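Side-chain contact in Anapc5 protein (PDB 5BPZ), which is a subunit of the anaphase-promoting complex (APC/C), a ubiquitin ligase that controls cell-cycle progression, here its N-terminal domain: residues 60-65 / 82-87. Sequence-based numbering, arbitrary orientation.
Sequences KQILPL and ECCPNV
Cys83, in the last turn of helix 73-83, puts its CB and its sulfur against two consecutive residues of helix 52-67. Its CB meets the amide end of Gln61, with OE1 of Gln61 3.3 Å from CB of Cys83. One bond further out, a chi1 of 49° sets SG of Cys83 between its own backbone N and carbonyl carbon, and from there the sulfur faces Ile62, 3.7 Å from the terminal methyl CD1 of that residue. Gln61 reaches across with CG anti to its backbone N (chi1 -170°) and an extended chain, which brings the amide out to the cysteine. Cys84, the first residue past the helix end, adds a looser touch: its SG is 4.4 Å from CD1 of Ile62, leaving that methyl with a sulfur neighbour from each cysteine. Ile62 also packs on Leu40 and Met44 of helix 32-46, so three helices of this domain come together around it. Across these two segments the contact is apolar at the isoleucine, while OE1 of Gln61 and CB of Cys83 meet by van der Waals contact; this is a small junction, chiefly of thiol and methyl, at the end of helix 73-83, held by dispersion and without directional bonds.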
ATOM      1  N   LYS A  60       6.699  10.851   8.640  1.00 52.35           N
ATOM      2  CA  LYS A  60       5.904  11.872   9.329  1.00 53.70           C
ATOM      3  C   LYS A  60       5.002  12.581   8.298  1.00 55.98           C
ATOM      4  O   LYS A  60       3.829  12.829   8.570  1.00 56.04           O
ATOM      5  CB  LYS A  60       6.809  12.920  10.019  1.00 59.35           C
ATOM      6  CG  LYS A  60       7.722  12.379  11.117  1.00 79.79           C
ATOM      7  CD  LYS A  60       8.743  13.434  11.544  1.00 94.24           C
ATOM      8  CE  LYS A  60       9.855  12.885  12.411  1.00107.37           C
ATOM      9  NZ  LYS A  60       9.430  12.703  13.825  1.00117.01           N
ATOM     10  N   GLN A  61       5.566  12.910   7.126  1.00 51.63           N
ATOM     11  CA  GLN A  61       4.880  13.603   6.036  1.00 52.28           C
ATOM     12  C   GLN A  61       3.724  12.767   5.453  1.00 54.46           C
ATOM     13  O   GLN A  61       2.726  13.333   5.002  1.00 54.43           O
ATOM     14  CB  GLN A  61       5.909  13.986   4.947  1.00 54.59           C
ATOM     15  CG  GLN A  61       5.393  14.924   3.851  1.00 76.59           C
ATOM     16  CD  GLN A  61       6.499  15.584   3.061  1.00105.40           C
ATOM     17  OE1 GLN A  61       7.455  14.943   2.608  1.00101.58           O
ATOM     18  NE2 GLN A  61       6.383  16.890   2.859  1.00102.56           N
ATOM     19  N   ILE A  62       3.850  11.428   5.514  1.00 49.83           N
ATOM     20  CA  ILE A  62       2.906  10.456   4.960  1.00 48.04           C
ATOM     21  C   ILE A  62       1.704  10.155   5.879  1.00 50.79           C
ATOM     22  O   ILE A  62       0.681   9.695   5.367  1.00 49.93           O
ATOM     23  CB  ILE A  62       3.712   9.174   4.545  1.00 50.26           C
ATOM     24  CG1 ILE A  62       3.734   9.005   3.015  1.00 49.98           C
ATOM     25  CG2 ILE A  62       3.294   7.876   5.263  1.00 49.53           C
ATOM     26  CD1 ILE A  62       4.448  10.148   2.243  1.00 55.25           C
ATOM     27  N   LEU A  63       1.799  10.461   7.194  1.00 47.38           N
ATOM     28  CA  LEU A  63       0.754  10.180   8.194  1.00 48.04           C
ATOM     29  C   LEU A  63      -0.705  10.522   7.767  1.00 51.22           C
ATOM     30  O   LEU A  63      -1.548   9.649   7.992  1.00 50.91           O
ATOM     31  CB  LEU A  63       1.069  10.804   9.566  1.00 50.92           C
ATOM     32  CG  LEU A  63       2.276  10.208  10.322  1.00 56.33           C
ATOM     33  CD1 LEU A  63       2.338  10.729  11.738  1.00 59.12           C
ATOM     34  CD2 LEU A  63       2.252   8.671  10.330  1.00 58.08           C
ATOM     35  N   PRO A  64      -1.050  11.682   7.121  1.00 46.49           N
ATOM     36  CA  PRO A  64      -2.457  11.907   6.705  1.00 45.88           C
ATOM     37  C   PRO A  64      -3.064  10.859   5.754  1.00 45.58           C
ATOM     38  O   PRO A  64      -4.283  10.751   5.696  1.00 46.38           O
ATOM     39  CB  PRO A  64      -2.411  13.289   6.043  1.00 48.98           C
ATOM     40  CG  PRO A  64      -1.210  13.948   6.624  1.00 54.76           C
ATOM     41  CD  PRO A  64      -0.215  12.850   6.767  1.00 48.42           C
ATOM     42  N   LEU A  65      -2.229  10.105   5.012  1.00 38.67           N
ATOM     43  CA  LEU A  65      -2.665   9.046   4.095  1.00 37.14           C
ATOM     44  C   LEU A  65      -3.200   7.822   4.860  1.00 43.61           C
ATOM     45  O   LEU A  65      -4.075   7.114   4.361  1.00 42.49           O
ATOM     46  CB  LEU A  65      -1.527   8.612   3.163  1.00 34.88           C
ATOM     47  CG  LEU A  65      -1.036   9.634   2.128  1.00 39.75           C
ATOM     48  CD1 LEU A  65       0.152   9.086   1.347  1.00 37.43           C
ATOM     49  CD2 LEU A  65      -2.156  10.055   1.155  1.00 41.30           C
ATOM     50  N   GLU A  82       5.109  13.820  -5.442  1.00 49.83           N
ATOM     51  CA  GLU A  82       5.497  15.112  -4.879  1.00 53.58           C
ATOM     52  C   GLU A  82       6.549  15.034  -3.776  1.00 61.39           C
ATOM     53  O   GLU A  82       7.444  15.873  -3.759  1.00 64.82           O
ATOM     54  CB  GLU A  82       4.275  15.880  -4.375  1.00 54.38           C
ATOM     55  CG  GLU A  82       3.513  16.601  -5.472  1.00 65.17           C
ATOM     56  CD  GLU A  82       2.589  17.705  -4.996  1.00 81.76           C
ATOM     57  OE1 GLU A  82       2.239  17.722  -3.792  1.00 66.95           O
ATOM     58  OE2 GLU A  82       2.201  18.546  -5.838  1.00 77.18           O
ATOM     59  N   CYS A  83       6.430  14.073  -2.843  1.00 57.99           N
ATOM     60  CA  CYS A  83       7.356  13.976  -1.711  1.00 60.70           C
ATOM     61  C   CYS A  83       8.412  12.867  -1.835  1.00 64.43           C
ATOM     62  O   CYS A  83       9.521  13.048  -1.338  1.00 65.17           O
ATOM     63  CB  CYS A  83       6.597  13.868  -0.394  1.00 60.53           C
ATOM     64  SG  CYS A  83       5.284  12.629  -0.391  1.00 61.45           S
ATOM     65  N   CYS A  84       8.065  11.725  -2.460  1.00 59.63           N
ATOM     66  CA  CYS A  84       8.969  10.589  -2.671  1.00 59.78           C
ATOM     67  C   CYS A  84       9.003  10.282  -4.193  1.00 59.38           C
ATOM     68  O   CYS A  84       8.372   9.313  -4.625  1.00 54.76           O
ATOM     69  CB  CYS A  84       8.506   9.370  -1.872  1.00 58.89           C
ATOM     70  SG  CYS A  84       8.099   9.689  -0.134  1.00 62.60           S
ATOM     71  N   PRO A  85       9.673  11.099  -5.038  1.00 58.62           N
ATOM     72  CA  PRO A  85       9.637  10.843  -6.495  1.00 59.52           C
ATOM     73  C   PRO A  85      10.139   9.469  -6.949  1.00 62.59           C
ATOM     74  O   PRO A  85       9.627   8.944  -7.938  1.00 61.72           O
ATOM     75  CB  PRO A  85      10.476  11.980  -7.082  1.00 65.70           C
ATOM     76  CG  PRO A  85      10.497  13.031  -6.032  1.00 70.36           C
ATOM     77  CD  PRO A  85      10.480  12.299  -4.733  1.00 63.28           C
ATOM     78  N   ASN A  86      11.098   8.878  -6.202  1.00 60.07           N
ATOM     79  CA  ASN A  86      11.671   7.554  -6.467  1.00 61.00           C
ATOM     80  C   ASN A  86      10.611   6.449  -6.329  1.00 61.15           C
ATOM     81  O   ASN A  86      10.285   5.784  -7.320  1.00 62.76           O
ATOM     82  CB  ASN A  86      12.839   7.237  -5.506  1.00 62.70           C
ATOM     83  CG  ASN A  86      13.892   8.309  -5.317  1.00 91.96           C
ATOM     84  OD1 ASN A  86      14.581   8.719  -6.257  1.00 96.07           O
ATOM     85  ND2 ASN A  86      14.121   8.694  -4.068  1.00 77.05           N
ATOM     86  N   VAL A  87      10.048   6.298  -5.110  1.00 51.68           N
ATOM     87  CA  VAL A  87       9.125   5.225  -4.735  1.00 47.75           C
ATOM     88  C   VAL A  87       7.758   5.297  -5.434  1.00 47.57           C
ATOM     89  O   VAL A  87       7.115   4.263  -5.503  1.00 45.21           O
ATOM     90  CB  VAL A  87       8.954   5.016  -3.191  1.00 49.41           C
ATOM     91  CG1 VAL A  87      10.294   4.951  -2.470  1.00 50.96           C
ATOM     92  CG2 VAL A  87       8.041   6.045  -2.555  1.00 47.21           C
TER